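Local atomic coordinates of LEOA (Escherichia coli, PDB entry 4AUR), a protein that is a bacterial dynamin-like protein that probably binds and hydrolyses GTP, produced by enterotoxigenic strains and linked to the LT toxin. Residues S426-P430 against A431-T435. Residues are numbered along the deposited sequence; the frame is centred on the assembly and turned at random.
Sequences SKISP and ATLKT. With SO4 (sulfate ion), chain B.
Two groups grip Ser-429 OG: Thr-432 N donates to it over 3.1 Å with an N-H...O angle of 140°, and OE2 of Glu-412, earlier in the same loop, hydrogen-bonds it as well. With a chi1 of 70° the hydroxyl lies in the angle formed by its backbone N and C, which places it in front of the N-H groups at the start of helix 430-447. The reciprocal bond runs from Ser-429 N to Thr-432 OG1, 3.0 Å long and nearly straight at 170°. Both bonds together meet the definition of a capping box with Ser-429 as N-cap and Pro-430 as first helical residue. The Thr-432 methyl CG2 lies beside the serine hydroxyl. Regular helix bonding starts at once, with Leu-433 N giving to Ser-429 O (3.1 Å) and Lys-434 N to Pro-430 O (2.8 Å). Beside the cap, Ile-428 CG2 approaches Leu-433 CG at 4.1 Å, an apolar contact from the residue before the N-cap to the fourth helical residue; Leu-433 also touches Ile-549 of helix 547-567. Farther back, Lys-427 NZ donates to O4 of a sulfate, probably from the crystallisation liquor, and to Gly-424 O. Glu-412 OE2 also accepts from Ala-431 N; a negative carboxylate at this helix end would probably interact favourably with the helix dipole, while the box marks the helix start and probably helps to define it.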
loop_
_atom_site.group_PDB
_atom_site.type_symbol
_atom_site.label_atom_id
_atom_site.label_comp_id
_atom_site.label_asym_id
_atom_site.label_seq_id
_atom_site.Cartn_x
_atom_site.Cartn_y
_atom_site.Cartn_z
ATOM N N SER A 426 -20.382 -10.494 7.477
ATOM C CA SER A 426 -20.578 -9.720 6.247
ATOM C C SER A 426 -19.263 -9.234 5.751
ATOM O O SER A 426 -19.206 -8.240 5.039
ATOM C CB SER A 426 -21.460 -8.518 6.507
ATOM O OG SER A 426 -22.688 -8.954 7.047
ATOM N N LYS A 427 -18.203 -9.945 6.111
ATOM C CA LYS A 427 -16.890 -9.469 5.850
ATOM C C LYS A 427 -16.625 -9.496 4.379
ATOM O O LYS A 427 -17.154 -10.340 3.659
ATOM C CB LYS A 427 -15.840 -10.295 6.575
ATOM C CG LYS A 427 -15.638 -11.700 6.039
ATOM C CD LYS A 427 -14.346 -12.329 6.530
ATOM C CE LYS A 427 -14.549 -13.796 6.793
ATOM N NZ LYS A 427 -15.505 -14.014 7.914
ATOM N N ILE A 428 -15.827 -8.527 3.951
ATOM C CA ILE A 428 -15.285 -8.442 2.626
ATOM C C ILE A 428 -13.863 -8.983 2.733
ATOM O O ILE A 428 -13.180 -8.771 3.742
ATOM C CB ILE A 428 -15.263 -6.963 2.157
ATOM C CG1 ILE A 428 -16.666 -6.371 2.116
ATOM C CG2 ILE A 428 -14.675 -6.794 0.761
ATOM C CD1 ILE A 428 -16.686 -4.908 1.690
ATOM N N SER A 429 -13.414 -9.683 1.696
ATOM C CA SER A 429 -12.074 -10.262 1.678
ATOM C C SER A 429 -11.569 -10.406 0.244
ATOM O O SER A 429 -12.341 -10.297 -0.711
ATOM C CB SER A 429 -12.114 -11.629 2.353
ATOM O OG SER A 429 -12.812 -12.605 1.558
ATOM N N PRO A 430 -10.280 -10.665 0.067
ATOM C CA PRO A 430 -9.861 -10.925 -1.285
ATOM C C PRO A 430 -10.712 -11.965 -1.966
ATOM O O PRO A 430 -11.009 -11.827 -3.158
ATOM C CB PRO A 430 -8.450 -11.431 -1.121
ATOM C CG PRO A 430 -7.971 -10.703 0.068
ATOM C CD PRO A 430 -9.147 -10.566 0.981
ATOM N N ALA A 431 -11.133 -12.985 -1.216
ATOM C CA ALA A 431 -11.890 -14.051 -1.822
ATOM C C ALA A 431 -13.322 -13.644 -2.119
ATOM O O ALA A 431 -13.918 -14.216 -3.032
ATOM C CB ALA A 431 -11.838 -15.308 -0.982
ATOM N N THR A 432 -13.893 -12.675 -1.389
ATOM C CA THR A 432 -15.264 -12.270 -1.708
ATOM C C THR A 432 -15.260 -11.489 -2.982
ATOM O O THR A 432 -16.207 -11.588 -3.751
ATOM C CB THR A 432 -16.008 -11.474 -0.615
ATOM O OG1 THR A 432 -15.422 -10.171 -0.417
ATOM C CG2 THR A 432 -16.041 -12.245 0.690
ATOM N N LEU A 433 -14.191 -10.729 -3.210
ATOM C CA LEU A 433 -14.099 -9.851 -4.344
ATOM C C LEU A 433 -13.662 -10.677 -5.506
ATOM O O LEU A 433 -14.084 -10.448 -6.616
ATOM C CB LEU A 433 -13.074 -8.744 -4.115
ATOM C CG LEU A 433 -13.256 -7.720 -2.993
ATOM C CD1 LEU A 433 -11.921 -7.157 -2.511
ATOM C CD2 LEU A 433 -14.163 -6.603 -3.463
ATOM N N LYS A 434 -12.779 -11.626 -5.267
ATOM C CA LYS A 434 -12.353 -12.508 -6.339
ATOM C C LYS A 434 -13.587 -13.195 -6.939
ATOM O O LYS A 434 -13.737 -13.236 -8.136
ATOM C CB LYS A 434 -11.368 -13.528 -5.806
ATOM C CG LYS A 434 -10.613 -14.287 -6.870
ATOM C CD LYS A 434 -9.300 -14.869 -6.358
ATOM C CE LYS A 434 -9.488 -16.228 -5.693
ATOM N NZ LYS A 434 -8.217 -17.024 -5.654
ATOM N N THR A 435 -14.494 -13.683 -6.103
ATOM C CA THR A 435 -15.656 -14.454 -6.561
ATOM C C THR A 435 -16.533 -13.718 -7.567
ATOM O O THR A 435 -17.070 -14.297 -8.506
ATOM C CB THR A 435 -16.566 -14.787 -5.376
ATOM O OG1 THR A 435 -15.778 -15.362 -4.346
ATOM C CG2 THR A 435 -17.656 -15.763 -5.785
HETATM S S SO4 B . -14.287 -13.555 11.601
HETATM O O1 SO4 B . -13.687 -12.463 10.845
HETATM O O2 SO4 B . -14.879 -12.905 12.796
HETATM O O3 SO4 B . -13.445 -14.710 11.940
HETATM O O4 SO4 B . -15.294 -14.030 10.654
#